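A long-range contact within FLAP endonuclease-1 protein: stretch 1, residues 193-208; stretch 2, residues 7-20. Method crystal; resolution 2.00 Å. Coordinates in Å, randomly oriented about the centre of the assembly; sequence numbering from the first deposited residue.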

ATOM      1  N   GLU A 193      -1.376   8.114 -15.973  1.00 21.07           N
ATOM      2  CA  GLU A 193      -1.792   9.489 -15.777  1.00 20.71           C
ATOM      3  C   GLU A 193      -0.693  10.192 -15.001  1.00 16.72           C
ATOM      4  O   GLU A 193       0.218   9.548 -14.484  1.00 15.83           O
ATOM      5  CB  GLU A 193      -3.100   9.547 -14.999  1.00 26.28           C
ATOM      6  CG  GLU A 193      -4.325   9.479 -15.874  1.00 32.95           C
ATOM      7  CD  GLU A 193      -5.576   9.226 -15.072  1.00 38.36           C
ATOM      8  OE1 GLU A 193      -5.547   8.333 -14.199  1.00 42.48           O
ATOM      9  OE2 GLU A 193      -6.587   9.922 -15.312  1.00 43.08           O
ATOM     10  N   MET A 194      -0.789  11.513 -14.927  1.00 13.32           N
ATOM     11  CA  MET A 194       0.194  12.327 -14.236  1.00  9.48           C
ATOM     12  C   MET A 194       0.188  12.135 -12.724  1.00  9.70           C
ATOM     13  O   MET A 194      -0.826  11.766 -12.136  1.00 11.12           O
ATOM     14  CB  MET A 194      -0.068  13.803 -14.532  1.00  7.44           C
ATOM     15  CG  MET A 194       0.307  14.206 -15.919  1.00 10.57           C
ATOM     16  SD  MET A 194       2.056  14.515 -16.007  1.00 12.24           S
ATOM     17  CE  MET A 194       2.149  16.121 -15.296  1.00 12.40           C
ATOM     18  N   PRO A 195       1.337  12.366 -12.078  1.00  9.70           N
ATOM     19  CA  PRO A 195       1.371  12.206 -10.623  1.00  9.88           C
ATOM     20  C   PRO A 195       0.281  13.104 -10.070  1.00  9.53           C
ATOM     21  O   PRO A 195       0.021  14.173 -10.623  1.00  6.80           O
ATOM     22  CB  PRO A 195       2.759  12.700 -10.233  1.00  9.15           C
ATOM     23  CG  PRO A 195       3.571  12.548 -11.461  1.00 12.43           C
ATOM     24  CD  PRO A 195       2.644  12.758 -12.627  1.00  9.36           C
ATOM     25  N   GLU A 196      -0.362  12.665  -8.996  1.00 12.38           N
ATOM     26  CA  GLU A 196      -1.430  13.434  -8.378  1.00 11.09           C
ATOM     27  C   GLU A 196      -1.213  13.582  -6.872  1.00 11.05           C
ATOM     28  O   GLU A 196      -1.042  12.593  -6.145  1.00  8.84           O
ATOM     29  CB  GLU A 196      -2.776  12.759  -8.639  1.00  8.57           C
ATOM     30  CG  GLU A 196      -3.895  13.188  -7.680  1.00 12.64           C
ATOM     31  CD  GLU A 196      -5.230  12.546  -8.028  1.00 13.61           C
ATOM     32  OE1 GLU A 196      -5.726  12.793  -9.141  1.00 15.71           O
ATOM     33  OE2 GLU A 196      -5.780  11.791  -7.197  1.00 15.55           O
ATOM     34  N   LEU A 197      -1.227  14.824  -6.413  1.00  9.84           N
ATOM     35  CA  LEU A 197      -1.036  15.097  -5.001  1.00 11.23           C
ATOM     36  C   LEU A 197      -2.349  15.462  -4.320  1.00 11.23           C
ATOM     37  O   LEU A 197      -3.144  16.256  -4.843  1.00 11.53           O
ATOM     38  CB  LEU A 197      -0.028  16.240  -4.818  1.00 10.17           C
ATOM     39  CG  LEU A 197       0.146  16.763  -3.388  1.00  8.88           C
ATOM     40  CD1 LEU A 197       0.928  15.756  -2.569  1.00 11.57           C
ATOM     41  CD2 LEU A 197       0.846  18.107  -3.412  1.00 13.18           C
ATOM     42  N   ILE A 198      -2.569  14.860  -3.155  1.00  8.56           N
ATOM     43  CA  ILE A 198      -3.751  15.135  -2.345  1.00 10.36           C
ATOM     44  C   ILE A 198      -3.225  15.611  -0.995  1.00  8.55           C
ATOM     45  O   ILE A 198      -2.488  14.888  -0.318  1.00 10.79           O
ATOM     46  CB  ILE A 198      -4.636  13.874  -2.107  1.00  7.11           C
ATOM     47  CG1 ILE A 198      -5.142  13.302  -3.435  1.00  7.98           C
ATOM     48  CG2 ILE A 198      -5.851  14.254  -1.241  1.00  9.50           C
ATOM     49  CD1 ILE A 198      -4.433  12.042  -3.884  1.00  8.25           C
ATOM     50  N   GLU A 199      -3.569  16.841  -0.622  1.00  5.18           N
ATOM     51  CA  GLU A 199      -3.154  17.395   0.667  1.00 10.41           C
ATOM     52  C   GLU A 199      -4.353  17.349   1.594  1.00  9.54           C
ATOM     53  O   GLU A 199      -5.356  18.006   1.331  1.00 10.33           O
ATOM     54  CB  GLU A 199      -2.682  18.852   0.525  1.00 16.21           C
ATOM     55  CG  GLU A 199      -1.717  19.280   1.629  1.00 26.74           C
ATOM     56  CD  GLU A 199      -1.637  20.790   1.821  1.00 34.27           C
ATOM     57  OE1 GLU A 199      -1.831  21.529   0.832  1.00 35.87           O
ATOM     58  OE2 GLU A 199      -1.372  21.234   2.964  1.00 35.96           O
ATOM     59  N   LEU A 200      -4.244  16.583   2.675  1.00 10.44           N
ATOM     60  CA  LEU A 200      -5.339  16.427   3.643  1.00 13.07           C
ATOM     61  C   LEU A 200      -5.898  17.761   4.154  1.00 15.16           C
ATOM     62  O   LEU A 200      -7.113  17.947   4.217  1.00 14.09           O
ATOM     63  CB  LEU A 200      -4.883  15.562   4.822  1.00  9.56           C
ATOM     64  CG  LEU A 200      -5.913  15.167   5.905  1.00 10.43           C
ATOM     65  CD1 LEU A 200      -7.054  14.327   5.300  1.00  9.75           C
ATOM     66  CD2 LEU A 200      -5.217  14.376   7.016  1.00  8.78           C
ATOM     67  N   ASN A 201      -5.013  18.687   4.514  1.00 16.35           N
ATOM     68  CA  ASN A 201      -5.449  19.990   4.993  1.00 16.85           C
ATOM     69  C   ASN A 201      -6.335  20.665   3.959  1.00 14.74           C
ATOM     70  O   ASN A 201      -7.340  21.270   4.305  1.00 12.88           O
ATOM     71  CB  ASN A 201      -4.255  20.895   5.300  1.00 20.93           C
ATOM     72  CG  ASN A 201      -4.647  22.097   6.138  1.00 25.49           C
ATOM     73  OD1 ASN A 201      -5.134  21.949   7.258  1.00 28.45           O
ATOM     74  ND2 ASN A 201      -4.445  23.290   5.598  1.00 26.95           N
ATOM     75  N   GLU A 202      -5.956  20.567   2.690  1.00 12.92           N
ATOM     76  CA  GLU A 202      -6.751  21.173   1.632  1.00 14.71           C
ATOM     77  C   GLU A 202      -8.127  20.514   1.513  1.00 14.13           C
ATOM     78  O   GLU A 202      -9.135  21.207   1.345  1.00 12.29           O
ATOM     79  CB  GLU A 202      -6.019  21.080   0.294  1.00 18.26           C
ATOM     80  CG  GLU A 202      -6.948  21.031  -0.911  1.00 23.35           C
ATOM     81  CD  GLU A 202      -6.231  21.352  -2.206  1.00 26.33           C
ATOM     82  OE1 GLU A 202      -5.324  20.586  -2.587  1.00 31.59           O
ATOM     83  OE2 GLU A 202      -6.571  22.373  -2.842  1.00 28.00           O
ATOM     84  N   VAL A 203      -8.160  19.181   1.586  1.00 13.15           N
ATOM     85  CA  VAL A 203      -9.409  18.434   1.500  1.00 11.45           C
ATOM     86  C   VAL A 203     -10.371  18.915   2.588  1.00 11.39           C
ATOM     87  O   VAL A 203     -11.513  19.275   2.316  1.00 12.17           O
ATOM     88  CB  VAL A 203      -9.189  16.897   1.699  1.00 12.41           C
ATOM     89  CG1 VAL A 203     -10.539  16.182   1.718  1.00  9.05           C
ATOM     90  CG2 VAL A 203      -8.336  16.327   0.577  1.00  5.98           C
ATOM     91  N   LEU A 204      -9.892  18.928   3.827  1.00 12.53           N
ATOM     92  CA  LEU A 204     -10.719  19.338   4.967  1.00 12.75           C
ATOM     93  C   LEU A 204     -11.212  20.789   4.914  1.00 13.86           C
ATOM     94  O   LEU A 204     -12.383  21.053   5.195  1.00 11.63           O
ATOM     95  CB  LEU A 204      -9.949  19.087   6.267  1.00 11.75           C
ATOM     96  CG  LEU A 204      -9.327  17.691   6.369  1.00  7.07           C
ATOM     97  CD1 LEU A 204      -8.778  17.445   7.770  1.00  8.66           C
ATOM     98  CD2 LEU A 204     -10.401  16.653   6.023  1.00  7.07           C
ATOM     99  N   GLU A 205     -10.331  21.721   4.551  1.00 10.07           N
ATOM    100  CA  GLU A 205     -10.703  23.133   4.474  1.00 12.40           C
ATOM    101  C   GLU A 205     -11.703  23.389   3.343  1.00 12.23           C
ATOM    102  O   GLU A 205     -12.688  24.113   3.524  1.00 12.29           O
ATOM    103  CB  GLU A 205      -9.458  24.011   4.273  1.00 14.61           C
ATOM    104  CG  GLU A 205      -8.467  23.999   5.457  1.00 14.62           C
ATOM    105  CD  GLU A 205      -8.908  24.842   6.648  1.00 13.06           C
ATOM    106  OE1 GLU A 205     -10.071  25.302   6.686  1.00 12.48           O
ATOM    107  OE2 GLU A 205      -8.078  25.037   7.561  1.00 14.20           O
ATOM    108  N   ASP A 206     -11.446  22.793   2.183  1.00 11.80           N
ATOM    109  CA  ASP A 206     -12.328  22.956   1.030  1.00 12.78           C
ATOM    110  C   ASP A 206     -13.718  22.371   1.240  1.00 13.39           C
ATOM    111  O   ASP A 206     -14.706  22.983   0.844  1.00 12.57           O
ATOM    112  CB  ASP A 206     -11.697  22.329  -0.212  1.00 12.84           C
ATOM    113  CG  ASP A 206     -10.599  23.185  -0.790  1.00 14.79           C
ATOM    114  OD1 ASP A 206     -10.160  24.124  -0.082  1.00 16.13           O
ATOM    115  OD2 ASP A 206     -10.173  22.924  -1.936  1.00 17.44           O
ATOM    116  N   LEU A 207     -13.789  21.190   1.855  1.00 13.62           N
ATOM    117  CA  LEU A 207     -15.072  20.531   2.106  1.00 14.30           C
ATOM    118  C   LEU A 207     -15.703  20.975   3.429  1.00 14.44           C
ATOM    119  O   LEU A 207     -16.864  20.675   3.710  1.00 12.01           O
ATOM    120  CB  LEU A 207     -14.900  19.006   2.108  1.00 18.24           C
ATOM    121  CG  LEU A 207     -14.724  18.315   0.745  1.00 20.74           C
ATOM    122  CD1 LEU A 207     -14.510  16.824   0.948  1.00 19.01           C
ATOM    123  CD2 LEU A 207     -15.948  18.534  -0.117  1.00 21.70           C
ATOM    124  N   ARG A 208     -14.933  21.685   4.242  1.00 15.70           N
ATOM    125  CA  ARG A 208     -15.421  22.180   5.522  1.00 15.40           C
ATOM    126  C   ARG A 208     -15.715  21.043   6.494  1.00 15.95           C
ATOM    127  O   ARG A 208     -16.750  21.034   7.146  1.00 17.64           O
ATOM    128  CB  ARG A 208     -16.684  23.019   5.320  1.00 18.59           C
ATOM    129  CG  ARG A 208     -16.425  24.463   4.948  1.00 22.12           C
ATOM    130  CD  ARG A 208     -16.402  25.352   6.191  1.00 27.48           C
ATOM    131  NE  ARG A 208     -15.120  26.029   6.321  1.00 22.18           N
ATOM    132  CZ  ARG A 208     -14.935  27.212   6.899  1.00 21.69           C
ATOM    133  NH1 ARG A 208     -15.958  27.880   7.422  1.00 20.96           N
ATOM    134  NH2 ARG A 208     -13.718  27.740   6.926  1.00 20.17           N
TER
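Stretch 2, residues 7-20: DFIPKNIISFEDLK

Stretch 1 forms a strand from E196 to E199, then turns directly into a helix from L200 to L207, with E199 at the N-cap. Stretch 2 leaves a 3-10 segment at D7 and F8, becomes extended, and pairs as a short strand at N12 and I13. The pairing is antiparallel: CA atoms match I14 with P195, I13 with E196 (4.4 Å between their CA atoms), N12 with L197 and K11 with I198, so one chain ascends as the other descends. Three near-linear hydrogen bonds, each with an N-H...O angle of 167°, fix this register: I14 N to P195 O at 3.0 Å, L197 N to N12 O at 2.8 Å, and N12 N to L197 O at 3.0 Å. E196 and I13 form the non-hydrogen-bonded pair between them.

On the E196 face, the extended glutamate (chi1 and chi2 both t) meets K11 in a salt bridge, E196 OE2 to K11 NZ 2.6 Å. P195 CB packs on I14 CG2 at 3.7 Å, and M194 CE reaches I13 CG2 at 3.6 Å. Before the strand, stretch 2 follows the helix instead: P10 CG lies 3.5 Å from V203 CA and 3.6 Å from E202 CG, while I9 CG2 approaches V203 CG1 at 4.0 Å and L207 CD1 at 4.2 Å.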

ATOM      1  N   ASP A   7     -13.537  11.607  -7.306  1.00 37.14           N
ATOM      2  CA  ASP A   7     -14.405  12.654  -7.833  1.00 36.99           C
ATOM      3  C   ASP A   7     -14.920  13.651  -6.796  1.00 32.84           C
ATOM      4  O   ASP A   7     -15.495  14.671  -7.153  1.00 34.42           O
ATOM      5  CB  ASP A   7     -15.603  11.991  -8.532  1.00 42.10           C
ATOM      6  CG  ASP A   7     -16.481  12.983  -9.273  1.00 47.06           C
ATOM      7  OD1 ASP A   7     -17.398  13.560  -8.646  1.00 48.76           O
ATOM      8  OD2 ASP A   7     -16.258  13.179 -10.488  1.00 52.03           O
ATOM      9  N   PHE A   8     -14.698  13.375  -5.518  1.00 26.40           N
ATOM     10  CA  PHE A   8     -15.228  14.248  -4.483  1.00 22.18           C
ATOM     11  C   PHE A   8     -14.277  15.063  -3.634  1.00 20.50           C
ATOM     12  O   PHE A   8     -14.716  15.897  -2.856  1.00 19.94           O
ATOM     13  CB  PHE A   8     -16.139  13.425  -3.585  1.00 22.03           C
ATOM     14  CG  PHE A   8     -17.116  12.596  -4.351  1.00 22.21           C
ATOM     15  CD1 PHE A   8     -18.258  13.182  -4.893  1.00 18.87           C
ATOM     16  CD2 PHE A   8     -16.875  11.245  -4.579  1.00 16.92           C
ATOM     17  CE1 PHE A   8     -19.148  12.435  -5.659  1.00 20.87           C
ATOM     18  CE2 PHE A   8     -17.758  10.490  -5.341  1.00 19.87           C
ATOM     19  CZ  PHE A   8     -18.900  11.090  -5.884  1.00 20.22           C
ATOM     20  N   ILE A   9     -12.982  14.851  -3.776  1.00 16.73           N
ATOM     21  CA  ILE A   9     -12.053  15.626  -2.974  1.00 14.80           C
ATOM     22  C   ILE A   9     -11.079  16.416  -3.825  1.00 13.24           C
ATOM     23  O   ILE A   9     -10.772  16.031  -4.954  1.00 13.59           O
ATOM     24  CB  ILE A   9     -11.267  14.715  -2.007  1.00 12.72           C
ATOM     25  CG1 ILE A   9     -10.411  13.727  -2.797  1.00  8.96           C
ATOM     26  CG2 ILE A   9     -12.238  13.943  -1.119  1.00 12.59           C
ATOM     27  CD1 ILE A   9      -9.663  12.749  -1.924  1.00  6.50           C
ATOM     28  N   PRO A  10     -10.613  17.566  -3.309  1.00 11.43           N
ATOM     29  CA  PRO A  10      -9.656  18.372  -4.075  1.00 11.39           C
ATOM     30  C   PRO A  10      -8.327  17.639  -4.235  1.00 11.06           C
ATOM     31  O   PRO A  10      -7.889  16.919  -3.343  1.00  9.04           O
ATOM     32  CB  PRO A  10      -9.518  19.664  -3.262  1.00 14.36           C
ATOM     33  CG  PRO A  10      -9.976  19.310  -1.872  1.00 11.88           C
ATOM     34  CD  PRO A  10     -10.993  18.202  -2.028  1.00 11.20           C
ATOM     35  N   LYS A  11      -7.709  17.793  -5.399  1.00 14.60           N
ATOM     36  CA  LYS A  11      -6.423  17.168  -5.668  1.00 17.68           C
ATOM     37  C   LYS A  11      -5.800  17.917  -6.820  1.00 17.66           C
ATOM     38  O   LYS A  11      -6.492  18.632  -7.539  1.00 16.07           O
ATOM     39  CB  LYS A  11      -6.596  15.694  -6.026  1.00 20.15           C
ATOM     40  CG  LYS A  11      -7.222  15.457  -7.377  1.00 26.04           C
ATOM     41  CD  LYS A  11      -8.625  14.902  -7.229  1.00 27.99           C
ATOM     42  CE  LYS A  11      -8.621  13.395  -7.313  1.00 31.80           C
ATOM     43  NZ  LYS A  11      -7.913  12.830  -6.138  1.00 34.40           N
ATOM     44  N   ASN A  12      -4.492  17.778  -6.994  1.00 15.64           N
ATOM     45  CA  ASN A  12      -3.828  18.477  -8.081  1.00 16.20           C
ATOM     46  C   ASN A  12      -2.740  17.651  -8.743  1.00 14.22           C
ATOM     47  O   ASN A  12      -2.028  16.881  -8.093  1.00 15.00           O
ATOM     48  CB  ASN A  12      -3.225  19.790  -7.571  1.00 19.98           C
ATOM     49  CG  ASN A  12      -4.278  20.739  -7.006  1.00 25.92           C
ATOM     50  OD1 ASN A  12      -4.987  21.413  -7.755  1.00 26.59           O
ATOM     51  ND2 ASN A  12      -4.384  20.790  -5.683  1.00 25.27           N
ATOM     52  N   ILE A  13      -2.617  17.825 -10.044  1.00 13.53           N
ATOM     53  CA  ILE A  13      -1.586  17.136 -10.810  1.00 13.34           C
ATOM     54  C   ILE A  13      -0.280  17.808 -10.395  1.00 13.32           C
ATOM     55  O   ILE A  13      -0.232  19.027 -10.209  1.00 10.20           O
ATOM     56  CB  ILE A  13      -1.800  17.312 -12.354  1.00 11.22           C
ATOM     57  CG1 ILE A  13      -2.845  16.311 -12.868  1.00  8.61           C
ATOM     58  CG2 ILE A  13      -0.465  17.130 -13.098  1.00  8.31           C
ATOM     59  CD1 ILE A  13      -3.486  16.696 -14.243  1.00  5.43           C
ATOM     60  N   ILE A  14       0.763  17.014 -10.202  1.00 15.02           N
ATOM     61  CA  ILE A  14       2.063  17.561  -9.845  1.00 15.87           C
ATOM     62  C   ILE A  14       3.097  16.973 -10.805  1.00 14.97           C
ATOM     63  O   ILE A  14       3.019  15.800 -11.161  1.00 15.20           O
ATOM     64  CB  ILE A  14       2.454  17.230  -8.363  1.00 18.28           C
ATOM     65  CG1 ILE A  14       3.720  18.003  -7.979  1.00 16.71           C
ATOM     66  CG2 ILE A  14       2.662  15.718  -8.179  1.00 16.88           C
ATOM     67  CD1 ILE A  14       4.006  18.066  -6.479  1.00 13.98           C
ATOM     68  N   SER A  15       4.058  17.778 -11.250  1.00 14.16           N
ATOM     69  CA  SER A  15       5.060  17.234 -12.158  1.00 14.28           C
ATOM     70  C   SER A  15       6.114  16.431 -11.387  1.00 14.25           C
ATOM     71  O   SER A  15       6.268  16.593 -10.178  1.00 10.61           O
ATOM     72  CB  SER A  15       5.745  18.355 -12.929  1.00 12.42           C
ATOM     73  OG  SER A  15       6.458  19.194 -12.038  1.00 11.02           O
ATOM     74  N   PHE A  16       6.824  15.554 -12.087  1.00 16.37           N
ATOM     75  CA  PHE A  16       7.877  14.763 -11.459  1.00 20.28           C
ATOM     76  C   PHE A  16       8.955  15.714 -10.942  1.00 19.28           C
ATOM     77  O   PHE A  16       9.608  15.450  -9.932  1.00 19.35           O
ATOM     78  CB  PHE A  16       8.480  13.793 -12.482  1.00 20.08           C
ATOM     79  CG  PHE A  16       9.043  12.535 -11.885  1.00 23.59           C
ATOM     80  CD1 PHE A  16       8.481  11.966 -10.752  1.00 26.87           C
ATOM     81  CD2 PHE A  16      10.141  11.915 -12.470  1.00 26.69           C
ATOM     82  CE1 PHE A  16       9.004  10.795 -10.209  1.00 26.90           C
ATOM     83  CE2 PHE A  16      10.677  10.746 -11.940  1.00 26.36           C
ATOM     84  CZ  PHE A  16      10.109  10.184 -10.806  1.00 27.61           C
ATOM     85  N   GLU A  17       9.128  16.836 -11.630  1.00 23.18           N
ATOM     86  CA  GLU A  17      10.135  17.816 -11.234  1.00 26.01           C
ATOM     87  C   GLU A  17       9.866  18.432  -9.865  1.00 24.49           C
ATOM     88  O   GLU A  17      10.778  18.577  -9.053  1.00 22.80           O
ATOM     89  CB  GLU A  17      10.222  18.939 -12.274  1.00 31.82           C
ATOM     90  CG  GLU A  17      11.222  20.037 -11.923  1.00 37.66           C
ATOM     91  CD  GLU A  17      10.555  21.327 -11.478  1.00 41.61           C
ATOM     92  OE1 GLU A  17      10.062  22.077 -12.351  1.00 44.29           O
ATOM     93  OE2 GLU A  17      10.525  21.594 -10.254  1.00 45.88           O
ATOM     94  N   ASP A  18       8.615  18.802  -9.614  1.00 22.14           N
ATOM     95  CA  ASP A  18       8.266  19.421  -8.345  1.00 20.15           C
ATOM     96  C   ASP A  18       8.249  18.407  -7.201  1.00 17.23           C
ATOM     97  O   ASP A  18       7.987  18.751  -6.057  1.00 17.23           O
ATOM     98  CB  ASP A  18       6.911  20.133  -8.454  1.00 22.37           C
ATOM     99  CG  ASP A  18       6.981  21.399  -9.311  1.00 25.20           C
ATOM    100  OD1 ASP A  18       8.099  21.834  -9.653  1.00 26.20           O
ATOM    101  OD2 ASP A  18       5.918  21.958  -9.647  1.00 27.53           O
ATOM    102  N   LEU A  19       8.538  17.156  -7.527  1.00 16.74           N
ATOM    103  CA  LEU A  19       8.582  16.082  -6.540  1.00 16.40           C
ATOM    104  C   LEU A  19      10.057  15.811  -6.204  1.00 16.07           C
ATOM    105  O   LEU A  19      10.380  15.029  -5.303  1.00 14.07           O
ATOM    106  CB  LEU A  19       7.947  14.831  -7.145  1.00 16.81           C
ATOM    107  CG  LEU A  19       6.695  14.165  -6.576  1.00 18.04           C
ATOM    108  CD1 LEU A  19       5.961  15.091  -5.648  1.00 14.81           C
ATOM    109  CD2 LEU A  19       5.812  13.697  -7.737  1.00 16.34           C
ATOM    110  N   LYS A  20      10.949  16.456  -6.950  1.00 16.67           N
ATOM    111  CA  LYS A  20      12.387  16.283  -6.755  1.00 19.86           C
ATOM    112  C   LYS A  20      12.863  16.646  -5.348  1.00 18.01           C
ATOM    113  O   LYS A  20      12.471  17.671  -4.790  1.00 18.56           O
ATOM    114  CB  LYS A  20      13.161  17.121  -7.779  1.00 26.39           C
ATOM    115  CG  LYS A  20      14.504  16.523  -8.187  1.00 31.86           C
ATOM    116  CD  LYS A  20      15.601  17.584  -8.208  1.00 37.48           C
ATOM    117  CE  LYS A  20      16.946  17.035  -7.719  1.00 39.24           C
ATOM    118  NZ  LYS A  20      17.191  17.312  -6.270  1.00 37.60           N
TER